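Local atomic coordinates of bifunctional GH43-CE protein (Bacteroides eggerthii, PDB entry 6MLY), a protein that probably hydrolyses xylan-derived chains as a beta-xylosidase-type family 43 glycosidase, joined in one chain to a carbohydrate esterase module. Residues 59-73 against 121-133. Sequence-based numbering, arbitrary orientation.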
loop_
_atom_site.group_PDB
_atom_site.type_symbol
_atom_site.label_atom_id
_atom_site.label_comp_id
_atom_site.label_asym_id
_atom_site.label_seq_id
_atom_site.Cartn_x
_atom_site.Cartn_y
_atom_site.Cartn_z
ATOM N N LYS A 59 -18.071 4.020 -21.767
ATOM C CA LYS A 59 -18.901 3.280 -22.711
ATOM C C LYS A 59 -18.760 1.779 -22.431
ATOM O O LYS A 59 -17.694 1.324 -22.028
ATOM C CB LYS A 59 -18.475 3.626 -24.142
ATOM C CG LYS A 59 -19.041 2.737 -25.243
ATOM C CD LYS A 59 -18.466 3.042 -26.611
ATOM C CE LYS A 59 -19.211 2.350 -27.735
ATOM N NZ LYS A 59 -19.247 3.176 -28.966
ATOM N N SER A 60 -19.843 1.026 -22.657
ATOM C CA SER A 60 -19.825 -0.444 -22.644
ATOM C C SER A 60 -20.850 -0.981 -23.649
ATOM O O SER A 60 -21.714 -0.249 -24.099
ATOM C CB SER A 60 -20.077 -0.993 -21.262
ATOM O OG SER A 60 -19.904 -2.405 -21.232
ATOM N N ASN A 61 -20.708 -2.260 -24.006
ATOM C CA ASN A 61 -21.608 -2.942 -24.933
ATOM C C ASN A 61 -22.283 -4.143 -24.248
ATOM O O ASN A 61 -23.244 -4.696 -24.793
ATOM C CB ASN A 61 -20.866 -3.368 -26.205
ATOM C CG ASN A 61 -20.835 -2.285 -27.264
ATOM O OD1 ASN A 61 -21.883 -1.865 -27.762
ATOM N ND2 ASN A 61 -19.643 -1.842 -27.630
ATOM N N ASP A 62 -21.791 -4.531 -23.061
ATOM C CA ASP A 62 -22.194 -5.783 -22.410
ATOM C C ASP A 62 -22.495 -5.586 -20.912
ATOM O O ASP A 62 -22.850 -6.552 -20.242
ATOM C CB ASP A 62 -21.127 -6.864 -22.630
ATOM C CG ASP A 62 -19.700 -6.479 -22.248
ATOM O OD1 ASP A 62 -19.523 -5.478 -21.522
ATOM O OD2 ASP A 62 -18.769 -7.193 -22.676
ATOM N N LEU A 63 -22.372 -4.349 -20.399
ATOM C CA LEU A 63 -22.457 -4.008 -18.948
ATOM C C LEU A 63 -21.259 -4.558 -18.153
ATOM O O LEU A 63 -21.256 -4.450 -16.929
ATOM C CB LEU A 63 -23.764 -4.540 -18.344
ATOM C CG LEU A 63 -25.048 -3.819 -18.750
ATOM C CD1 LEU A 63 -26.262 -4.650 -18.374
ATOM C CD2 LEU A 63 -25.126 -2.443 -18.105
ATOM N N VAL A 64 -20.250 -5.117 -18.834
ATOM C CA VAL A 64 -19.156 -5.858 -18.176
ATOM C C VAL A 64 -17.812 -5.205 -18.528
ATOM O O VAL A 64 -17.035 -4.863 -17.645
ATOM C CB VAL A 64 -19.171 -7.349 -18.568
ATOM C CG1 VAL A 64 -18.078 -8.137 -17.867
ATOM C CG2 VAL A 64 -20.522 -7.992 -18.307
ATOM N N ASN A 65 -17.554 -5.059 -19.830
ATOM C CA ASN A 65 -16.339 -4.472 -20.360
ATOM C C ASN A 65 -16.578 -2.985 -20.648
ATOM O O ASN A 65 -17.316 -2.635 -21.571
ATOM C CB ASN A 65 -15.872 -5.242 -21.595
ATOM C CG ASN A 65 -15.528 -6.682 -21.270
ATOM O OD1 ASN A 65 -14.755 -6.955 -20.350
ATOM N ND2 ASN A 65 -16.104 -7.610 -22.016
ATOM N N TRP A 66 -15.935 -2.133 -19.841
ATOM C CA TRP A 66 -16.085 -0.684 -19.867
ATOM C C TRP A 66 -14.829 -0.041 -20.462
ATOM O O TRP A 66 -13.776 -0.671 -20.522
ATOM C CB TRP A 66 -16.366 -0.171 -18.451
ATOM C CG TRP A 66 -17.693 -0.623 -17.923
ATOM C CD1 TRP A 66 -17.957 -1.748 -17.195
ATOM C CD2 TRP A 66 -18.960 0.036 -18.113
ATOM N NE1 TRP A 66 -19.296 -1.830 -16.914
ATOM C CE2 TRP A 66 -19.935 -0.750 -17.462
ATOM C CE3 TRP A 66 -19.359 1.210 -18.763
ATOM C CZ2 TRP A 66 -21.282 -0.393 -17.443
ATOM C CZ3 TRP A 66 -20.691 1.557 -18.749
ATOM C CH2 TRP A 66 -21.638 0.764 -18.098
ATOM N N LYS A 67 -14.958 1.211 -20.911
ATOM C CA LYS A 67 -13.805 2.011 -21.321
ATOM C C LYS A 67 -14.178 3.498 -21.309
ATOM O O LYS A 67 -15.324 3.858 -21.572
ATOM C CB LYS A 67 -13.271 1.558 -22.686
ATOM C CG LYS A 67 -14.023 2.059 -23.909
ATOM C CD LYS A 67 -13.306 1.774 -25.208
ATOM C CE LYS A 67 -14.028 2.363 -26.401
ATOM N NZ LYS A 67 -13.171 2.373 -27.610
ATOM N N LEU A 68 -13.187 4.339 -21.002
ATOM C CA LEU A 68 -13.324 5.793 -20.997
ATOM C C LEU A 68 -13.332 6.305 -22.443
ATOM O O LEU A 68 -12.503 5.885 -23.262
ATOM C CB LEU A 68 -12.165 6.405 -20.203
ATOM C CG LEU A 68 -12.209 6.158 -18.696
ATOM C CD1 LEU A 68 -10.816 6.247 -18.079
ATOM C CD2 LEU A 68 -13.165 7.130 -18.023
ATOM N N VAL A 69 -14.261 7.223 -22.739
ATOM C CA VAL A 69 -14.437 7.743 -24.094
ATOM C C VAL A 69 -14.314 9.273 -24.122
ATOM O O VAL A 69 -13.878 9.822 -25.143
ATOM C CB VAL A 69 -15.768 7.261 -24.699
ATOM C CG1 VAL A 69 -15.766 5.751 -24.880
ATOM C CG2 VAL A 69 -16.978 7.701 -23.882
ATOM N N ASN A 70 -14.690 9.953 -23.029
ATOM C CA ASN A 70 -14.734 11.418 -22.999
ATOM C C ASN A 70 -14.848 11.904 -21.547
ATOM O O ASN A 70 -15.183 11.128 -20.638
ATOM C CB ASN A 70 -15.893 11.942 -23.863
ATOM C CG ASN A 70 -15.767 13.392 -24.292
ATOM O OD1 ASN A 70 -14.865 14.111 -23.867
ATOM N ND2 ASN A 70 -16.679 13.831 -25.145
ATOM N N TYR A 71 -14.547 13.199 -21.360
ATOM C CA TYR A 71 -14.774 13.941 -20.126
ATOM C C TYR A 71 -15.664 15.158 -20.420
ATOM O O TYR A 71 -15.647 15.694 -21.530
ATOM C CB TYR A 71 -13.443 14.380 -19.515
ATOM C CG TYR A 71 -12.651 13.272 -18.868
ATOM C CD1 TYR A 71 -11.824 12.446 -19.613
ATOM C CD2 TYR A 71 -12.726 13.047 -17.504
ATOM C CE1 TYR A 71 -11.099 11.425 -19.020
ATOM C CE2 TYR A 71 -11.998 12.038 -16.894
ATOM C CZ TYR A 71 -11.179 11.221 -17.652
ATOM O OH TYR A 71 -10.469 10.222 -17.047
ATOM N N ALA A 72 -16.416 15.598 -19.403
ATOM C CA ALA A 72 -17.380 16.690 -19.527
ATOM C C ALA A 72 -16.667 18.048 -19.601
ATOM O O ALA A 72 -17.118 18.941 -20.334
ATOM C CB ALA A 72 -18.354 16.659 -18.377
ATOM N N TYR A 73 -15.595 18.214 -18.818
ATOM C CA TYR A 73 -14.815 19.454 -18.822
ATOM C C TYR A 73 -13.337 19.150 -18.562
ATOM O O TYR A 73 -12.994 18.057 -18.148
ATOM C CB TYR A 73 -15.377 20.448 -17.800
ATOM C CG TYR A 73 -15.214 20.058 -16.352
ATOM C CD1 TYR A 73 -14.011 20.252 -15.681
ATOM C CD2 TYR A 73 -16.275 19.524 -15.636
ATOM C CE1 TYR A 73 -13.864 19.903 -14.346
ATOM C CE2 TYR A 73 -16.144 19.175 -14.301
ATOM C CZ TYR A 73 -14.934 19.364 -13.655
ATOM O OH TYR A 73 -14.826 19.018 -12.343
ATOM N N PHE A 121 -24.380 22.196 -16.559
ATOM C CA PHE A 121 -25.093 21.366 -17.534
ATOM C C PHE A 121 -24.300 21.333 -18.845
ATOM O O PHE A 121 -23.858 22.373 -19.340
ATOM C CB PHE A 121 -26.514 21.889 -17.773
ATOM C CG PHE A 121 -27.563 21.270 -16.884
ATOM C CD1 PHE A 121 -28.153 20.062 -17.219
ATOM C CD2 PHE A 121 -27.945 21.885 -15.702
ATOM C CE1 PHE A 121 -29.108 19.488 -16.396
ATOM C CE2 PHE A 121 -28.901 21.308 -14.880
ATOM C CZ PHE A 121 -29.480 20.111 -15.228
ATOM N N TYR A 122 -24.161 20.127 -19.406
ATOM C CA TYR A 122 -23.407 19.875 -20.630
ATOM C C TYR A 122 -24.293 19.085 -21.607
ATOM O O TYR A 122 -24.961 18.134 -21.194
ATOM C CB TYR A 122 -22.130 19.095 -20.297
ATOM C CG TYR A 122 -21.197 19.730 -19.294
ATOM C CD1 TYR A 122 -21.368 19.557 -17.929
ATOM C CD2 TYR A 122 -20.096 20.459 -19.713
ATOM C CE1 TYR A 122 -20.485 20.111 -17.010
ATOM C CE2 TYR A 122 -19.201 21.015 -18.811
ATOM C CZ TYR A 122 -19.395 20.843 -17.453
ATOM O OH TYR A 122 -18.515 21.411 -16.576
ATOM N N THR A 123 -24.293 19.473 -22.891
ATOM C CA THR A 123 -25.117 18.808 -23.914
ATOM C C THR A 123 -24.316 18.591 -25.204
ATOM O O THR A 123 -23.521 19.441 -25.594
ATOM C CB THR A 123 -26.382 19.616 -24.231
ATOM O OG1 THR A 123 -25.982 20.806 -24.912
ATOM C CG2 THR A 123 -27.192 19.965 -23.001
ATOM N N THR A 124 -24.571 17.455 -25.869
ATOM C CA THR A 124 -23.917 17.091 -27.135
ATOM C C THR A 124 -24.726 16.013 -27.875
ATOM O O THR A 124 -25.499 15.276 -27.259
ATOM C CB THR A 124 -22.496 16.572 -26.894
ATOM O OG1 THR A 124 -21.876 16.410 -28.169
ATOM C CG2 THR A 124 -22.468 15.265 -26.135
ATOM N N LYS A 125 -24.505 15.913 -29.194
ATOM C CA LYS A 125 -25.134 14.890 -30.043
ATOM C C LYS A 125 -24.180 13.705 -30.245
ATOM O O LYS A 125 -24.544 12.717 -30.869
ATOM C CB LYS A 125 -25.557 15.493 -31.389
ATOM C CG LYS A 125 -26.760 16.428 -31.322
ATOM C CD LYS A 125 -27.059 17.177 -32.614
ATOM C CE LYS A 125 -28.275 16.662 -33.357
ATOM N NZ LYS A 125 -28.485 17.400 -34.625
ATOM N N ASN A 126 -22.958 13.811 -29.718
ATOM C CA ASN A 126 -21.977 12.721 -29.770
ATOM C C ASN A 126 -21.218 12.679 -28.438
ATOM O O ASN A 126 -20.309 13.476 -28.209
ATOM C CB ASN A 126 -21.030 12.877 -30.964
ATOM C CG ASN A 126 -20.202 11.640 -31.238
ATOM O OD1 ASN A 126 -20.059 10.772 -30.378
ATOM N ND2 ASN A 126 -19.648 11.551 -32.436
ATOM N N LEU A 127 -21.590 11.724 -27.580
ATOM C CA LEU A 127 -21.096 11.643 -26.194
ATOM C C LEU A 127 -19.602 11.269 -26.145
ATOM O O LEU A 127 -18.938 11.515 -25.141
ATOM C CB LEU A 127 -21.954 10.624 -25.435
ATOM C CG LEU A 127 -21.854 10.662 -23.912
ATOM C CD1 LEU A 127 -22.101 12.061 -23.378
ATOM C CD2 LEU A 127 -22.829 9.680 -23.286
ATOM N N GLU A 128 -19.070 10.698 -27.229
ATOM C CA GLU A 128 -17.691 10.225 -27.263
ATOM C C GLU A 128 -16.738 11.321 -27.765
ATOM O O GLU A 128 -15.583 11.349 -27.351
ATOM C CB GLU A 128 -17.601 8.962 -28.121
ATOM C CG GLU A 128 -18.535 7.856 -27.650
ATOM C CD GLU A 128 -18.517 6.576 -28.472
ATOM O OE1 GLU A 128 -19.394 5.716 -28.243
ATOM O OE2 GLU A 128 -17.634 6.439 -29.342
ATOM N N LYS A 129 -17.212 12.216 -28.645
ATOM C CA LYS A 129 -16.330 13.184 -29.343
ATOM C C LYS A 129 -16.677 14.645 -29.010
ATOM O O LYS A 129 -15.801 15.510 -29.071
ATOM C CB LYS A 129 -16.399 12.973 -30.860
ATOM C CG LYS A 129 -16.103 11.552 -31.326
ATOM C CD LYS A 129 -15.962 11.416 -32.834
ATOM C CE LYS A 129 -16.545 10.123 -33.375
ATOM N NZ LYS A 129 -17.083 10.287 -34.749
ATOM N N GLY A 130 -17.943 14.929 -28.689
ATOM C CA GLY A 130 -18.397 16.297 -28.462
ATOM C C GLY A 130 -18.750 16.995 -29.776
ATOM O O GLY A 130 -18.990 16.329 -30.781
ATOM N N PRO A 131 -18.767 18.337 -29.775
ATOM C CA PRO A 131 -18.375 19.167 -28.644
ATOM C C PRO A 131 -19.543 19.394 -27.672
ATOM O O PRO A 131 -20.645 18.903 -27.913
ATOM C CB PRO A 131 -17.908 20.508 -29.242
ATOM C CG PRO A 131 -18.114 20.354 -30.734
ATOM C CD PRO A 131 -19.139 19.246 -30.860
ATOM N N TRP A 132 -19.267 20.124 -26.584
ATOM C CA TRP A 132 -20.247 20.441 -25.546
ATOM C C TRP A 132 -20.730 21.887 -25.699
ATOM O O TRP A 132 -19.931 22.790 -25.943
ATOM C CB TRP A 132 -19.655 20.261 -24.144
ATOM C CG TRP A 132 -19.155 18.895 -23.789
ATOM C CD1 TRP A 132 -17.851 18.508 -23.692
ATOM C CD2 TRP A 132 -19.942 17.756 -23.392
ATOM N NE1 TRP A 132 -17.771 17.204 -23.290
ATOM C CE2 TRP A 132 -19.035 16.716 -23.093
ATOM C CE3 TRP A 132 -21.316 17.508 -23.269
ATOM C CZ2 TRP A 132 -19.459 15.451 -22.688
ATOM C CZ3 TRP A 132 -21.736 16.258 -22.864
ATOM C CH2 TRP A 132 -20.816 15.245 -22.579
ATOM N N LYS A 133 -22.043 22.081 -25.538
ATOM C CA LYS A 133 -22.630 23.362 -25.151
ATOM C C LYS A 133 -22.813 23.326 -23.629
ATOM O O LYS A 133 -23.295 22.321 -23.088
ATOM C CB LYS A 133 -23.957 23.603 -25.883
#
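Lys59 reaches across to Glu128 and forms a salt bridge, Lys59 NZ to Glu128 OE1 2.6 Å, meeting the syn side of the carboxylate 15° out of its plane. The lysine leaves with CG anti to the backbone N (chi1 168°) and bends only at its last torsion. The hydroxyl of Tyr43, on the neighbouring strand 41-45, also hydrogen-bonds OE1, so two partners fix this oxygen. Further along, Val69 CG2 lies 4.1 Å from Glu128 CG. Asn70 then gives ND2 to the carbonyl O of Leu127 (3.2 Å, 152° at the hydrogen); the acceptor lies near the amide plane, but the donor stands above the carbonyl plane. Trp132 NE1 binds the backbone O of Tyr71 at 3.1 Å. The methyl of Ala72 sits over the centre of the Tyr122 ring, a CH-pi contact 4.1 Å from the centroid, and the ring of Tyr73 crosses the phenol end of Tyr122. Two neighbouring blades of the family 43 beta-propeller thus meet through graded chemistry: an ion pair from strand 56-60, side-chain N-H bonds to backbone carbonyls between strand 66-71 and the 125-132 loop, and largely apolar aromatic contact where Ala72 and Tyr73 reach strand 118-124.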